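Long-range contacts in structural protein ORF131 (Acidianus two-tailed virus, PDB 3FAJ), which is a structural protein of the virion, of the viral ORF131/RIP family, and probably binds DNA: residues K28-G33 against A126-N131; E51-L56 against K80-A85; D84-Y89 against Q99-E104. One frame throughout, in Å; residues are numbered along the deposited sequence. Where two conformers were deposited one is given.

Contact 1. Residues K28-G33 against A126-N131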
loop_
_atom_site.group_PDB
_atom_site.type_symbol
_atom_site.label_atom_id
_atom_site.label_comp_id
_atom_site.label_asym_id
_atom_site.label_seq_id
_atom_site.Cartn_x
_atom_site.Cartn_y
_atom_site.Cartn_z
ATOM N N LYS A 28 -1.201 15.476 8.922
ATOM C CA LYS A 28 -0.304 14.873 9.913
ATOM C C LYS A 28 -0.830 13.549 10.479
ATOM O O LYS A 28 -1.955 13.473 11.005
ATOM C CB LYS A 28 -0.007 15.865 11.045
ATOM C CG LYS A 28 1.059 15.401 12.040
ATOM C CD LYS A 28 1.601 16.564 12.869
ATOM C CE LYS A 28 2.673 17.341 12.110
ATOM N NZ LYS A 28 3.110 18.565 12.837
ATOM N N GLY A 29 -0.015 12.502 10.341
ATOM C CA GLY A 29 -0.325 11.211 10.932
ATOM C C GLY A 29 -1.273 10.384 10.082
ATOM O O GLY A 29 -1.720 9.316 10.505
ATOM N N ASP A 30 -1.579 10.866 8.876
ATOM C CA ASP A 30 -2.511 10.148 8.003
ATOM C C ASP A 30 -1.747 9.134 7.161
ATOM O O ASP A 30 -1.542 9.316 5.954
ATOM C CB ASP A 30 -3.317 11.121 7.124
ATOM C CG ASP A 30 -4.472 10.440 6.388
ATOM O OD1 ASP A 30 -4.644 9.217 6.533
ATOM O OD2 ASP A 30 -5.223 11.167 5.684
ATOM N N TYR A 31 -1.332 8.049 7.815
ATOM C CA TYR A 31 -0.503 7.037 7.164
ATOM C C TYR A 31 -1.286 6.264 6.116
ATOM O O TYR A 31 -0.719 5.870 5.097
ATOM C CB TYR A 31 0.136 6.098 8.205
ATOM C CG TYR A 31 0.824 6.865 9.303
ATOM C CD1 TYR A 31 1.753 7.879 9.015
ATOM C CD2 TYR A 31 0.528 6.604 10.644
ATOM C CE1 TYR A 31 2.368 8.616 10.037
ATOM C CE2 TYR A 31 1.150 7.334 11.661
ATOM C CZ TYR A 31 2.069 8.323 11.349
ATOM O OH TYR A 31 2.663 9.047 12.366
ATOM N N ALA A 32 -2.579 6.037 6.383
ATOM C CA ALA A 32 -3.457 5.420 5.402
ATOM C C ALA A 32 -3.462 6.235 4.096
ATOM O O ALA A 32 -3.281 5.672 3.004
ATOM C CB ALA A 32 -4.884 5.268 5.985
ATOM N N GLY A 33 -3.660 7.550 4.207
ATOM C CA GLY A 33 -3.632 8.446 3.031
ATOM C C GLY A 33 -2.285 8.404 2.324
ATOM O O GLY A 33 -2.222 8.394 1.071
ATOM N N ALA A 126 -13.363 7.078 7.133
ATOM C CA ALA A 126 -13.325 6.523 8.487
ATOM C C ALA A 126 -11.908 6.147 8.902
ATOM O O ALA A 126 -11.479 6.435 10.019
ATOM C CB ALA A 126 -14.242 5.300 8.589
ATOM N N THR A 127 -11.191 5.483 8.001
ATOM C CA THR A 127 -9.822 5.068 8.275
ATOM C C THR A 127 -8.897 6.281 8.397
ATOM O O THR A 127 -8.113 6.374 9.341
ATOM C CB THR A 127 -9.329 4.097 7.197
ATOM O OG1 THR A 127 -10.180 2.944 7.207
ATOM C CG2 THR A 127 -7.882 3.663 7.467
ATOM N N GLN A 128 -8.998 7.211 7.452
ATOM C CA GLN A 128 -8.118 8.391 7.491
ATOM C C GLN A 128 -8.340 9.244 8.730
ATOM O O GLN A 128 -7.390 9.675 9.383
ATOM C CB GLN A 128 -8.208 9.182 6.197
ATOM C CG GLN A 128 -7.775 8.286 5.014
ATOM C CD GLN A 128 -7.443 9.056 3.769
ATOM O OE1 GLN A 128 -7.378 10.272 3.787
ATOM N NE2 GLN A 128 -7.187 8.335 2.681
ATOM N N VAL A 129 -9.608 9.478 9.064
ATOM C CA VAL A 129 -9.954 10.204 10.297
ATOM C C VAL A 129 -9.383 9.481 11.506
ATOM O O VAL A 129 -8.796 10.105 12.390
ATOM C CB VAL A 129 -11.478 10.343 10.425
ATOM C CG1 VAL A 129 -11.885 10.874 11.818
ATOM C CG2 VAL A 129 -11.993 11.237 9.315
ATOM N N ARG A 130 -9.557 8.165 11.541
ATOM C CA ARG A 130 -9.052 7.355 12.643
ATOM C C ARG A 130 -7.545 7.522 12.799
ATOM O O ARG A 130 -7.026 7.545 13.915
ATOM C CB ARG A 130 -9.398 5.880 12.427
ATOM C CG ARG A 130 -9.203 5.011 13.658
ATOM C CD ARG A 130 -9.942 3.689 13.524
ATOM N NE ARG A 130 -9.449 2.898 12.399
ATOM C CZ ARG A 130 -10.156 2.637 11.304
ATOM N NH1 ARG A 130 -11.391 3.101 11.183
ATOM N NH2 ARG A 130 -9.627 1.909 10.330
ATOM N N ASN A 131 -6.848 7.639 11.674
ATOM C CA ASN A 131 -5.400 7.810 11.683
ATOM C C ASN A 131 -4.991 9.200 12.160
ATOM O O ASN A 131 -4.035 9.349 12.920
ATOM C CB ASN A 131 -4.819 7.537 10.294
ATOM C CG ASN A 131 -4.711 6.056 9.989
ATOM O OD1 ASN A 131 -4.830 5.217 10.880
ATOM N ND2 ASN A 131 -4.482 5.729 8.722
#
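Two acceptor oxygens face each other at the centre of this contact. D30 OD2 and Q128 OE1 lie 3.0 Å apart, and the pair is not a hydrogen bond. The Q128 amide is held in this orientation by NE2, which bonds to L122 O. The carboxylate and amide planes are turned 67° against each other. CB and CG of Q128 pass across the acid, each 3.6 Å from D30 OD1. A second acceptor pair is formed by the backbone, with G29 O 3.3 Å from N131 O.

D30 is the N-cap of helix 31-43. G33 N donates to D30 OD1 over 3.0 Å at 158°, from above the carboxylate plane. With CG anti to the backbone N (chi1 -170°), the acid can cap its helix and still touch Q128. D30 is also the centre of an inverse gamma turn, closed by a weak bond from Y31 N to G29 O. The apolar part is small. The methyl of A32 meets T127 CG2 at 3.7 Å.

The contact joins the start of helix 31-43 to the last helix, 125-132. A32 and T127 both rest on T71 of helix 69-86. A32 also touches L122 of helix 113-123. Y31 packs on E59, N62 and A66 of helix 51-66.

Contact 2. Residues E51-L56 against K80-A85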
loop_
_atom_site.group_PDB
_atom_site.type_symbol
_atom_site.label_atom_id
_atom_site.label_comp_id
_atom_site.label_asym_id
_atom_site.label_seq_id
_atom_site.Cartn_x
_atom_site.Cartn_y
_atom_site.Cartn_z
ATOM N N GLU A 51 11.240 -0.419 -4.381
ATOM C CA GLU A 51 10.824 0.905 -3.866
ATOM C C GLU A 51 9.399 0.906 -3.314
ATOM O O GLU A 51 9.148 1.407 -2.214
ATOM C CB GLU A 51 10.953 1.991 -4.950
ATOM C CG GLU A 51 10.307 3.345 -4.592
ATOM C CD GLU A 51 10.349 4.365 -5.735
ATOM O OE1 GLU A 51 10.395 3.966 -6.921
ATOM O OE2 GLU A 51 10.333 5.585 -5.446
ATOM N N VAL A 52 8.476 0.316 -4.067
ATOM C CA VAL A 52 7.080 0.355 -3.666
ATOM C C VAL A 52 6.869 -0.337 -2.330
ATOM O O VAL A 52 6.196 0.230 -1.457
ATOM C CB VAL A 52 6.112 -0.205 -4.755
ATOM C CG1 VAL A 52 6.441 -1.650 -5.145
ATOM C CG2 VAL A 52 4.626 -0.069 -4.287
ATOM N N THR A 53 7.445 -1.534 -2.148
ATOM C CA THR A 53 7.192 -2.258 -0.893
ATOM C C THR A 53 7.951 -1.687 0.300
ATOM O O THR A 53 7.438 -1.720 1.422
ATOM C CB THR A 53 7.446 -3.754 -1.024
ATOM O OG1 THR A 53 8.716 -3.951 -1.635
ATOM C CG2 THR A 53 6.325 -4.388 -1.879
ATOM N N LEU A 54 9.144 -1.149 0.055
ATOM C CA LEU A 54 9.921 -0.514 1.130
ATOM C C LEU A 54 9.166 0.722 1.638
ATOM O O LEU A 54 9.076 0.947 2.853
ATOM C CB LEU A 54 11.306 -0.119 0.624
ATOM C CG LEU A 54 12.242 -1.291 0.281
ATOM C CD1 LEU A 54 13.439 -0.792 -0.522
ATOM C CD2 LEU A 54 12.693 -2.015 1.558
ATOM N N LYS A 55 8.624 1.506 0.707
ATOM C CA LYS A 55 7.853 2.697 1.061
ATOM C C LYS A 55 6.548 2.336 1.784
ATOM O O LYS A 55 6.207 2.997 2.784
ATOM C CB LYS A 55 7.546 3.554 -0.173
ATOM C CG LYS A 55 8.760 4.265 -0.738
ATOM C CD LYS A 55 8.359 5.183 -1.871
ATOM C CE LYS A 55 9.476 6.183 -2.153
ATOM N NZ LYS A 55 9.118 7.125 -3.264
ATOM N N LEU A 56 5.820 1.325 1.288
ATOM C CA LEU A 56 4.600 0.857 1.984
ATOM C C LEU A 56 4.953 0.352 3.372
ATOM O O LEU A 56 4.232 0.620 4.325
ATOM C CB LEU A 56 3.900 -0.253 1.203
ATOM C CG LEU A 56 3.202 0.222 -0.078
ATOM C CD1 LEU A 56 2.741 -0.999 -0.901
ATOM C CD2 LEU A 56 2.001 1.200 0.241
ATOM N N LYS A 80 2.299 -7.954 0.839
ATOM C CA LYS A 80 2.375 -9.385 0.526
ATOM C C LYS A 80 1.956 -9.670 -0.921
ATOM O O LYS A 80 2.601 -10.450 -1.645
ATOM C CB LYS A 80 1.499 -10.165 1.498
ATOM C CG LYS A 80 1.585 -11.691 1.335
ATOM C CD LYS A 80 1.260 -12.424 2.628
ATOM C CE LYS A 80 -0.071 -12.011 3.242
ATOM N NZ LYS A 80 -0.581 -13.096 4.161
ATOM N N MET A 81 0.859 -9.033 -1.345
ATOM C CA MET A 81 0.334 -9.267 -2.693
ATOM C C MET A 81 1.335 -8.806 -3.740
ATOM O O MET A 81 1.591 -9.513 -4.712
ATOM C CB MET A 81 -1.016 -8.550 -2.900
ATOM C CG MET A 81 -2.158 -9.287 -2.206
ATOM S SD MET A 81 -3.701 -8.390 -2.455
ATOM C CE MET A 81 -3.820 -7.347 -1.015
ATOM N N ILE A 82 1.911 -7.623 -3.536
ATOM C CA ILE A 82 2.878 -7.093 -4.507
ATOM C C ILE A 82 4.154 -7.936 -4.535
ATOM O O ILE A 82 4.646 -8.300 -5.604
ATOM C CB ILE A 82 3.201 -5.606 -4.232
ATOM C CG1 ILE A 82 1.938 -4.747 -4.406
ATOM C CG2 ILE A 82 4.331 -5.128 -5.181
ATOM C CD1 ILE A 82 2.133 -3.288 -4.116
ATOM N N SER A 83 4.675 -8.277 -3.347
ATOM C CA SER A 83 5.866 -9.129 -3.227
ATOM C C SER A 83 5.684 -10.460 -3.943
ATOM O O SER A 83 6.572 -10.913 -4.666
ATOM C CB SER A 83 6.189 -9.388 -1.750
ATOM O OG SER A 83 6.388 -8.167 -1.063
ATOM N N ASP A 84 4.524 -11.081 -3.726
ATOM C CA ASP A 84 4.216 -12.375 -4.313
ATOM C C ASP A 84 4.135 -12.293 -5.833
ATOM O O ASP A 84 4.629 -13.197 -6.519
ATOM C CB ASP A 84 2.905 -12.929 -3.749
ATOM C CG ASP A 84 3.024 -13.397 -2.298
ATOM O OD1 ASP A 84 4.156 -13.500 -1.749
ATOM O OD2 ASP A 84 1.952 -13.667 -1.700
ATOM N N ALA A 85 3.521 -11.222 -6.341
ATOM C CA ALA A 85 3.345 -11.034 -7.776
ATOM C C ALA A 85 4.696 -10.762 -8.445
ATOM O O ALA A 85 4.873 -11.067 -9.617
ATOM C CB ALA A 85 2.346 -9.902 -8.070
#
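I82 overlaps three side chains of helix 51-66 with its two methyl-bearing branches. CG2 lies 3.9 Å from T53 CG2 and 4.1 Å from V52 CG1. CD1, at the end of the other branch, meets L56 CD1 at 4.0 Å. It also touches V52 CG2, so V52 is in contact with both branches. L56 crosses I82 at about a right angle, while T53 slides past it in the opposite direction.

T53 presents its methyl to the other helix. CG2 is anti to its own carbonyl carbon (chi1 to OG1 49°), and OG1 turns back to bond to P50 O, which satisfies it. S83 has two conformers. In one of them S83 OG approaches T53 CG2 at 3.9 Å but bonds to V79 O of its own helix. No hydrogen bond crosses the contact.

This is part of an antiparallel helical hairpin. The axes of the short segments come within 10.1 Å at a signed crossing angle of -159°. L56 extends the packing along helix 69-86 to I75, I78 and V79. On another flank helix 31-43 joins in: V52 touches F42, and L56 touches I38 and L39.

Contact 3. Residues D84-Y89 against Q99-E104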
loop_
_atom_site.group_PDB
_atom_site.type_symbol
_atom_site.label_atom_id
_atom_site.label_comp_id
_atom_site.label_asym_id
_atom_site.label_seq_id
_atom_site.Cartn_x
_atom_site.Cartn_y
_atom_site.Cartn_z
ATOM N N ASP A 84 4.524 -11.081 -3.726
ATOM C CA ASP A 84 4.216 -12.375 -4.313
ATOM C C ASP A 84 4.135 -12.293 -5.833
ATOM O O ASP A 84 4.629 -13.197 -6.519
ATOM C CB ASP A 84 2.905 -12.929 -3.749
ATOM C CG ASP A 84 3.024 -13.397 -2.298
ATOM O OD1 ASP A 84 4.156 -13.500 -1.749
ATOM O OD2 ASP A 84 1.952 -13.667 -1.700
ATOM N N ALA A 85 3.521 -11.222 -6.341
ATOM C CA ALA A 85 3.345 -11.034 -7.776
ATOM C C ALA A 85 4.696 -10.762 -8.445
ATOM O O ALA A 85 4.873 -11.067 -9.617
ATOM C CB ALA A 85 2.346 -9.902 -8.070
ATOM N N MET A 86 5.650 -10.217 -7.682
ATOM C CA MET A 86 6.978 -9.913 -8.221
ATOM C C MET A 86 7.932 -11.103 -8.245
ATOM O O MET A 86 8.995 -11.027 -8.877
ATOM C CB MET A 86 7.631 -8.741 -7.480
ATOM C CG MET A 86 7.068 -7.380 -7.860
ATOM S SD MET A 86 7.242 -6.952 -9.619
ATOM C CE MET A 86 9.015 -6.896 -9.830
ATOM N N LYS A 87 7.556 -12.188 -7.559
ATOM C CA LYS A 87 8.430 -13.369 -7.428
ATOM C C LYS A 87 8.952 -13.913 -8.765
ATOM O O LYS A 87 10.165 -14.113 -8.901
ATOM C CB LYS A 87 7.770 -14.480 -6.597
ATOM C CG LYS A 87 7.561 -14.123 -5.140
ATOM C CD LYS A 87 7.470 -15.372 -4.276
ATOM C CE LYS A 87 6.623 -15.153 -3.015
ATOM N NZ LYS A 87 6.950 -13.915 -2.222
ATOM N N PRO A 88 8.061 -14.144 -9.760
ATOM C CA PRO A 88 8.553 -14.607 -11.070
ATOM C C PRO A 88 9.552 -13.658 -11.757
ATOM O O PRO A 88 10.250 -14.063 -12.691
ATOM C CB PRO A 88 7.274 -14.702 -11.916
ATOM C CG PRO A 88 6.178 -14.841 -10.944
ATOM C CD PRO A 88 6.590 -14.026 -9.752
ATOM N N TYR A 89 9.619 -12.412 -11.294
ATOM C CA TYR A 89 10.460 -11.388 -11.914
ATOM C C TYR A 89 11.750 -11.127 -11.133
ATOM O O TYR A 89 12.493 -10.188 -11.442
ATOM C CB TYR A 89 9.648 -10.099 -12.117
ATOM C CG TYR A 89 8.450 -10.315 -13.015
ATOM C CD1 TYR A 89 8.566 -10.202 -14.403
ATOM C CD2 TYR A 89 7.210 -10.666 -12.483
ATOM C CE1 TYR A 89 7.472 -10.412 -15.238
ATOM C CE2 TYR A 89 6.110 -10.884 -13.308
ATOM C CZ TYR A 89 6.249 -10.751 -14.684
ATOM O OH TYR A 89 5.170 -10.965 -15.510
ATOM N N GLN A 99 13.943 -1.992 -10.359
ATOM C CA GLN A 99 13.376 -2.195 -11.693
ATOM C C GLN A 99 11.960 -1.615 -11.733
ATOM O O GLN A 99 11.276 -1.620 -10.716
ATOM C CB GLN A 99 13.350 -3.686 -12.050
ATOM C CG GLN A 99 12.542 -4.600 -11.097
ATOM C CD GLN A 99 13.018 -6.058 -11.146
ATOM O OE1 GLN A 99 13.838 -6.431 -11.998
ATOM N NE2 GLN A 99 12.523 -6.876 -10.230
ATOM N N PRO A 100 11.517 -1.106 -12.900
ATOM C CA PRO A 100 10.088 -0.790 -13.018
ATOM C C PRO A 100 9.244 -2.042 -12.837
ATOM O O PRO A 100 9.727 -3.164 -13.077
ATOM C CB PRO A 100 9.954 -0.290 -14.464
ATOM C CG PRO A 100 11.142 -0.821 -15.154
ATOM C CD PRO A 100 12.239 -0.778 -14.139
ATOM N N ILE A 101 8.012 -1.837 -12.405
ATOM C CA ILE A 101 7.043 -2.902 -12.182
ATOM C C ILE A 101 6.546 -3.308 -13.574
ATOM O O ILE A 101 6.152 -2.436 -14.364
ATOM C CB ILE A 101 5.832 -2.411 -11.350
ATOM C CG1 ILE A 101 6.243 -1.614 -10.087
ATOM C CG2 ILE A 101 4.885 -3.575 -10.997
ATOM C CD1 ILE A 101 6.687 -2.458 -8.906
ATOM N N PRO A 102 6.585 -4.613 -13.901
ATOM C CA PRO A 102 6.037 -5.048 -15.197
ATOM C C PRO A 102 4.539 -4.735 -15.292
ATOM O O PRO A 102 3.831 -4.856 -14.303
ATOM C CB PRO A 102 6.228 -6.565 -15.172
ATOM C CG PRO A 102 7.264 -6.813 -14.119
ATOM C CD PRO A 102 7.122 -5.740 -13.109
ATOM N N GLY A 103 4.072 -4.314 -16.470
ATOM C CA GLY A 103 2.638 -4.033 -16.686
ATOM C C GLY A 103 1.724 -5.177 -16.266
ATOM O O GLY A 103 0.648 -4.948 -15.691
ATOM N N GLU A 104 2.162 -6.410 -16.545
ATOM C CA GLU A 104 1.429 -7.612 -16.143
ATOM C C GLU A 104 1.192 -7.675 -14.628
ATOM O O GLU A 104 0.113 -8.092 -14.175
ATOM C CB GLU A 104 2.161 -8.871 -16.644
ATOM C CG GLU A 104 2.144 -9.029 -18.165
ATOM C CD GLU A 104 3.225 -9.971 -18.723
ATOM O OE1 GLU A 104 4.229 -10.262 -18.033
ATOM O OE2 GLU A 104 3.072 -10.409 -19.879
#
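Y89 and P102 form a CH-pi contact where the 3-10 turn 87-89 meets the start of helix 103-111. A backbone bond from Y89 N to M86 O sets the turn that carries Y89. P102 is the N-cap residue of helix 103-111. P102 CG lies 3.7 Å from the centroid of the Y89 ring, 15° off the ring normal. The proline comes over one face of the ring, and its CG is closest to Y89 CD1.

The apolar contacts centre on M86. The bend at chi2 (-60°) carries SD toward P102, and the further bend at chi3 places CE by the Q99 amide. SD lies 3.7 Å from P102 CD and 4.3 Å from I101 CG2. The methyl, M86 CE, is 3.5 Å from Q99 NE2. M86 and I101 both touch Y49. Backbone bonds between Q99 and Y49 join strand 99-100 to strand 48-49 in a weakly bonded antiparallel pair, so the methionine packs against residues of both strands.

The polar contacts lie at the backbone and at the hydroxyl of the tyrosine. Q99 NE2 is 3.5 Å from Y89 O. The clear bond is made by the hydroxyl. E104 has two conformers, and the bond is described for one of them. In that conformer Y89 OH donates to E104 OE1 over 2.8 Å, reaching the oxygen on its anti side, 22° out of the carboxylate plane.

From the N terminus, contact 1 joins K28-G33 to A126-N131. It ties the start of helix 31-43 to helix 125-132 and closes the longest loop, with the other two contacts within it. Contact 2 closes the hairpin of helices 51-66 and 69-86. Contact 3 begins where contact 2 ends, sharing D84 and A85. It ties the end region of helix 69-86 to strand 99-100 and the start of helix 103-111, closing a short loop whose residues 91-97 are not modelled. Contacts 2 and 3 follow one another without crossing and touch through V52 CG1 and I101 CD1, 3.9 Å apart. Contact 1 is on the opposite side of the chain's centre.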